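NreA protein (Staphylococcus carnosus subsp. carnosus TM300, PDB 4IUH) probably serves as the cytosolic nitrate receptor of the staphylococcal nitrate regulation system, binding the anion in a GAF domain that also accepts iodide. Local coordinates at residues 41-46 / 154-159; 80-83 / 89-92; 135-138 / 143-146. All blocks are in the same frame, centred on the assembly; numbering follows the deposited sequence.

Contact 1 (41-46 / 154-159); sequences AAIALP and QRLGSF
I43 and L156 meet tip to tip between strand 40-47 and the loop after strand 128-138, their CA atoms 10.1 Å apart. The I43 branch that makes the reach is CG1, set anti to the carbonyl carbon (chi1 -59°); its CD1 lies 3.9 Å from L156 CD1 and 4.0 Å from L156 CD2, so that it faces both methyls of the leucine almost equally. L29 of helix 25-36 and L123 of strand 115-125 close in on I43 as well. Two residues on, L45 comes from the same side of the strand, and its CD2 rests 3.8 Å from F159 CZ, the far end of the phenyl ring, with the two side chains running at a slant to each other. Y25 packs its ring near that of F159. What brings L156 and F159 to the strand together is a type II' turn from one to the other, with G157 at its second position; the closing bond from F159 N to L156 O is weak at 3.4 Å. This is purely apolar core packing of a GAF domain: a central antiparallel sheet covered on one face by the N-terminal helix 25-36 and the C-terminal loop.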
# COMPACT_ATOMS: atom_id res chain seq x y z
N ALA A 41 4.76 -6.24 -1.38
CA ALA A 41 4.17 -5.49 -0.28
C ALA A 41 4.97 -4.22 -0.01
O ALA A 41 6.19 -4.20 -0.19
CB ALA A 41 4.09 -6.35 0.97
N ALA A 42 4.29 -3.16 0.42
CA ALA A 42 4.97 -1.92 0.75
C ALA A 42 4.21 -1.10 1.77
O ALA A 42 2.99 -1.21 1.90
CB ALA A 42 5.22 -1.10 -0.52
N ILE A 43 4.94 -0.27 2.52
CA ILE A 43 4.34 0.63 3.48
C ILE A 43 4.62 2.08 3.09
O ILE A 43 5.77 2.47 2.88
CB ILE A 43 4.84 0.39 4.92
CG1 ILE A 43 4.56 -1.05 5.37
CG2 ILE A 43 4.19 1.36 5.89
CD1 ILE A 43 5.17 -1.41 6.71
N ALA A 44 3.55 2.86 2.98
CA ALA A 44 3.64 4.28 2.72
C ALA A 44 3.45 5.04 4.03
O ALA A 44 2.47 4.82 4.74
CB ALA A 44 2.57 4.70 1.72
N LEU A 45 4.39 5.92 4.35
CA LEU A 45 4.35 6.66 5.61
C LEU A 45 4.66 8.14 5.41
O LEU A 45 5.38 8.51 4.48
CB LEU A 45 5.31 6.03 6.62
CG LEU A 45 4.92 4.66 7.19
CD1 LEU A 45 6.09 4.01 7.91
CD2 LEU A 45 3.73 4.79 8.12
N PRO A 46 4.10 8.99 6.28
CA PRO A 46 4.36 10.43 6.21
C PRO A 46 5.79 10.79 6.63
O PRO A 46 6.37 10.14 7.51
CB PRO A 46 3.34 11.02 7.19
CG PRO A 46 3.04 9.90 8.13
CD PRO A 46 3.10 8.66 7.30
N GLN A 154 -2.47 -5.91 15.30
CA GLN A 154 -1.56 -6.85 15.95
C GLN A 154 -0.76 -7.66 14.94
O GLN A 154 -0.62 -8.87 15.08
CB GLN A 154 -2.32 -7.77 16.92
N ARG A 155 -0.22 -6.99 13.93
CA ARG A 155 0.60 -7.66 12.94
C ARG A 155 1.57 -6.68 12.28
O ARG A 155 2.46 -7.08 11.52
CB ARG A 155 -0.27 -8.35 11.89
CG ARG A 155 0.38 -9.58 11.29
CD ARG A 155 -0.57 -10.34 10.40
NE ARG A 155 0.15 -11.26 9.53
CZ ARG A 155 -0.43 -12.01 8.60
NH1 ARG A 155 -1.74 -11.96 8.42
NH2 ARG A 155 0.31 -12.82 7.85
N LEU A 156 1.40 -5.40 12.59
CA LEU A 156 2.25 -4.36 12.03
C LEU A 156 2.43 -3.25 13.06
O LEU A 156 2.10 -2.09 12.80
CB LEU A 156 1.64 -3.81 10.74
CG LEU A 156 2.59 -3.06 9.80
CD1 LEU A 156 3.65 -4.00 9.27
CD2 LEU A 156 1.82 -2.41 8.67
N GLY A 157 2.95 -3.61 14.23
CA GLY A 157 3.22 -2.65 15.28
C GLY A 157 1.98 -2.04 15.90
O GLY A 157 1.04 -2.75 16.28
N SER A 158 1.97 -0.72 15.99
CA SER A 158 0.87 0.01 16.63
C SER A 158 -0.22 0.38 15.64
O SER A 158 -1.21 1.01 16.01
CB SER A 158 1.41 1.27 17.31
OG SER A 158 1.83 2.23 16.36
N PHE A 159 -0.04 0.01 14.38
CA PHE A 159 -1.02 0.37 13.35
C PHE A 159 -2.25 -0.53 13.41
O PHE A 159 -2.16 -1.71 13.76
CB PHE A 159 -0.39 0.33 11.96
CG PHE A 159 0.70 1.33 11.76
CD1 PHE A 159 0.51 2.66 12.11
CD2 PHE A 159 1.92 0.95 11.24
CE1 PHE A 159 1.52 3.59 11.93
CE2 PHE A 159 2.94 1.87 11.06
CZ PHE A 159 2.74 3.20 11.40

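Contact 2 (80-83 / 89-92)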
# COMPACT_ATOMS: atom_id res chain seq x y z
N ALA A 80 -1.52 5.75 -2.12
CA ALA A 80 -1.43 5.96 -0.68
C ALA A 80 -2.31 7.12 -0.24
O ALA A 80 -2.97 7.05 0.80
CB ALA A 80 0.01 6.22 -0.27
N GLY A 81 -2.33 8.18 -1.04
CA GLY A 81 -3.10 9.37 -0.72
C GLY A 81 -4.59 9.13 -0.75
O GLY A 81 -5.34 9.66 0.07
N LEU A 82 -5.03 8.32 -1.70
CA LEU A 82 -6.45 7.99 -1.83
C LEU A 82 -6.93 7.29 -0.57
O LEU A 82 -7.97 7.61 -0.00
CB LEU A 82 -6.67 7.09 -3.04
CG LEU A 82 -8.10 6.56 -3.17
CD1 LEU A 82 -9.08 7.70 -3.36
CD2 LEU A 82 -8.19 5.58 -4.32
N VAL A 83 -6.13 6.33 -0.13
CA VAL A 83 -6.46 5.49 1.01
C VAL A 83 -6.44 6.32 2.29
O VAL A 83 -7.34 6.21 3.12
CB VAL A 83 -5.48 4.28 1.06
CG1 VAL A 83 -5.07 3.97 2.46
CG2 VAL A 83 -6.11 3.07 0.39
N ARG A 89 -10.21 0.93 2.65
CA ARG A 89 -9.31 0.17 1.78
C ARG A 89 -9.73 0.25 0.32
O ARG A 89 -10.89 0.52 0.03
CB ARG A 89 -9.18 -1.28 2.25
CG ARG A 89 -10.45 -2.12 2.14
CD ARG A 89 -10.27 -3.43 2.88
NE ARG A 89 -9.90 -3.20 4.28
CZ ARG A 89 -9.39 -4.12 5.09
NH1 ARG A 89 -9.18 -5.36 4.67
NH2 ARG A 89 -9.08 -3.79 6.34
N LYS A 90 -8.78 0.05 -0.59
CA LYS A 90 -9.09 -0.05 -2.01
C LYS A 90 -8.65 -1.40 -2.55
O LYS A 90 -7.51 -1.83 -2.36
CB LYS A 90 -8.42 1.06 -2.82
CG LYS A 90 -8.79 1.01 -4.31
CD LYS A 90 -8.08 2.08 -5.14
CE LYS A 90 -8.59 2.12 -6.58
NZ LYS A 90 -10.08 2.31 -6.64
N ILE A 91 -9.57 -2.08 -3.23
CA ILE A 91 -9.30 -3.42 -3.74
C ILE A 91 -9.39 -3.45 -5.26
O ILE A 91 -10.40 -3.06 -5.85
CB ILE A 91 -10.27 -4.45 -3.14
CG1 ILE A 91 -10.08 -4.53 -1.63
CG2 ILE A 91 -10.05 -5.82 -3.77
CD1 ILE A 91 -11.32 -4.89 -0.87
N VAL A 92 -8.31 -3.90 -5.89
CA VAL A 92 -8.29 -4.00 -7.34
C VAL A 92 -7.92 -5.41 -7.77
O VAL A 92 -6.75 -5.78 -7.76
CB VAL A 92 -7.29 -3.03 -7.96
CG1 VAL A 92 -7.41 -3.07 -9.48
CG2 VAL A 92 -7.52 -1.63 -7.43
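K90 lays its aliphatic chain beside helix 78-86, where L82 and V83 receive it. At the base, K90 CB is 4.4 Å from V83 CG2, and the same methyl comes 4.1 Å from the backbone N of K90, so the valine packs against the start of the strand as much as against the lysine side chain. With CG anti to the backbone N (chi1 -177°) and the next two torsions also extended, the chain passes V83 and runs on toward L82. K90 CD makes the closest approach, 3.6 Å from L82 CD2, and CE stays near that methyl at 4.2 Å; leucine and lysine cross at about a right angle. A short connection joins the helix to the strand; the CA atoms of V83 and of R89, just before the strand, are 6.1 Å apart. Strand 90-92 is the outermost on its side of the GAF sheet, pairing with 115-125 through K90 and A120. V83 also touches A120 and P122 of that neighbouring strand, so the helix lies across one face of the sheet, with A80 reaching I55 and W57 of strand 54-61. Beyond CE the chain bends (chi4 56°), turning the ammonium out of the line of the methylenes. R89 heads the other way: its CB points away from the helix, and its guanidinium forms a salt bridge to E162 and hydrogen bonds to the carbonyls of T148 and F150.

Contact 3 (135-138 / 143-146)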
# COMPACT_ATOMS: atom_id res chain seq x y z
N LEU A 135 -0.64 -4.39 -0.70
CA LEU A 135 -0.38 -5.80 -0.96
C LEU A 135 -0.69 -6.04 -2.44
O LEU A 135 -1.79 -5.76 -2.88
CB LEU A 135 -1.25 -6.68 -0.06
CG LEU A 135 -1.14 -6.36 1.44
CD1 LEU A 135 -2.12 -7.16 2.27
CD2 LEU A 135 0.27 -6.60 1.94
N GLY A 136 0.29 -6.52 -3.20
CA GLY A 136 0.13 -6.62 -4.64
C GLY A 136 0.54 -7.95 -5.26
O GLY A 136 1.36 -8.69 -4.70
N GLN A 137 -0.05 -8.25 -6.42
CA GLN A 137 0.30 -9.43 -7.19
C GLN A 137 0.85 -9.03 -8.56
O GLN A 137 0.60 -7.92 -9.03
CB GLN A 137 -0.92 -10.34 -7.40
CG GLN A 137 -1.58 -10.88 -6.14
CD GLN A 137 -0.79 -12.00 -5.48
OE1 GLN A 137 0.42 -11.88 -5.27
NE2 GLN A 137 -1.47 -13.09 -5.16
N ARG A 138 1.58 -9.93 -9.19
CA ARG A 138 2.04 -9.72 -10.56
C ARG A 138 1.57 -10.85 -11.46
O ARG A 138 1.06 -11.87 -10.99
CB ARG A 138 3.56 -9.60 -10.61
CG ARG A 138 4.14 -8.48 -9.76
CD ARG A 138 5.66 -8.43 -9.84
NE ARG A 138 6.25 -8.27 -8.51
CZ ARG A 138 6.72 -7.12 -8.05
NH1 ARG A 138 6.68 -6.04 -8.82
NH2 ARG A 138 7.24 -7.04 -6.83
N LEU A 143 -5.79 -12.04 -6.35
CA LEU A 143 -5.71 -11.75 -4.93
C LEU A 143 -6.14 -13.00 -4.17
O LEU A 143 -7.13 -13.63 -4.53
CB LEU A 143 -6.64 -10.60 -4.57
CG LEU A 143 -6.31 -9.23 -5.14
CD1 LEU A 143 -7.41 -8.23 -4.78
CD2 LEU A 143 -4.95 -8.74 -4.62
N PRO A 144 -5.40 -13.36 -3.11
CA PRO A 144 -5.76 -14.51 -2.29
C PRO A 144 -7.14 -14.32 -1.69
O PRO A 144 -7.53 -13.19 -1.39
CB PRO A 144 -4.69 -14.53 -1.19
CG PRO A 144 -4.08 -13.19 -1.21
CD PRO A 144 -4.19 -12.69 -2.62
N GLU A 145 -7.89 -15.40 -1.53
CA GLU A 145 -9.25 -15.32 -1.02
C GLU A 145 -9.29 -14.73 0.38
O GLU A 145 -8.53 -15.13 1.26
CB GLU A 145 -9.91 -16.69 -1.04
CG GLU A 145 -11.32 -16.69 -0.49
CD GLU A 145 -12.07 -17.96 -0.84
OE1 GLU A 145 -11.96 -18.41 -2.00
OE2 GLU A 145 -12.76 -18.50 0.05
N GLY A 146 -10.20 -13.78 0.59
CA GLY A 146 -10.39 -13.18 1.89
C GLY A 146 -9.45 -12.03 2.17
O GLY A 146 -9.59 -11.34 3.17
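L143 sets its CD2 methyl 4.3 Å from Q137 CG, a loose apolar touch at the point where the loop after strand 128-138 folds back on the strand it has just left; the CA atoms of the two residues are 6.8 Å apart. The CB of L143 does not aim at Q137, and it is the outer end of the side chain that draws closer, while A117 and V119 of strand 115-125 lie under the same leucine. P144 follows and brings its ring to the amide: P144 CD is 3.7 Å from Q137 NE2, ring and glutamine crossing at a slant. In the GAF sheet, strand 128-138 lies between 40-47 and 115-125, so this return loop covers the end of a central strand on the face that also carries helix 25-36, and F38, just before strand 40-47, packs against P144. The glutamine meets the loop with a bent chain (chi2 -76°), which turns its amide out of the line of CB and CG. That amide is held at both ends: OE1 accepts a hydrogen bond from the backbone N of D39, and NE2 donates one to the carbonyl of P142 and a weak one to that of K37. This buried amide is thus satisfied by backbone groups, with the proline alongside its nitrogen. After P144, whose carbonyl is hydrogen-bonded to the hydroxyl of S147, the loop moves away from the strand.

How the contacts relate
All three contacts bear on one five-stranded antiparallel sheet. Contact 1 joins segments 108 residues apart in sequence; between them the chain makes contact 2 and then contact 3. Centres lie about 14 Å apart for contacts 1 and 2 and for 2 and 3, and about 17 Å for 1 and 3. Contacts 1 and 3 share a face, on neighbouring strands, through A41 CB and L135 CD2 at 3.9 Å. A44 CB and A80 CB, 3.6 Å apart, link contact 1 through the sheet to helix 78-86 on the other face. I91 CG2 and L143 CD1, at 3.7 Å, join contacts 2 and 3, tying the edge strand into the same GAF core.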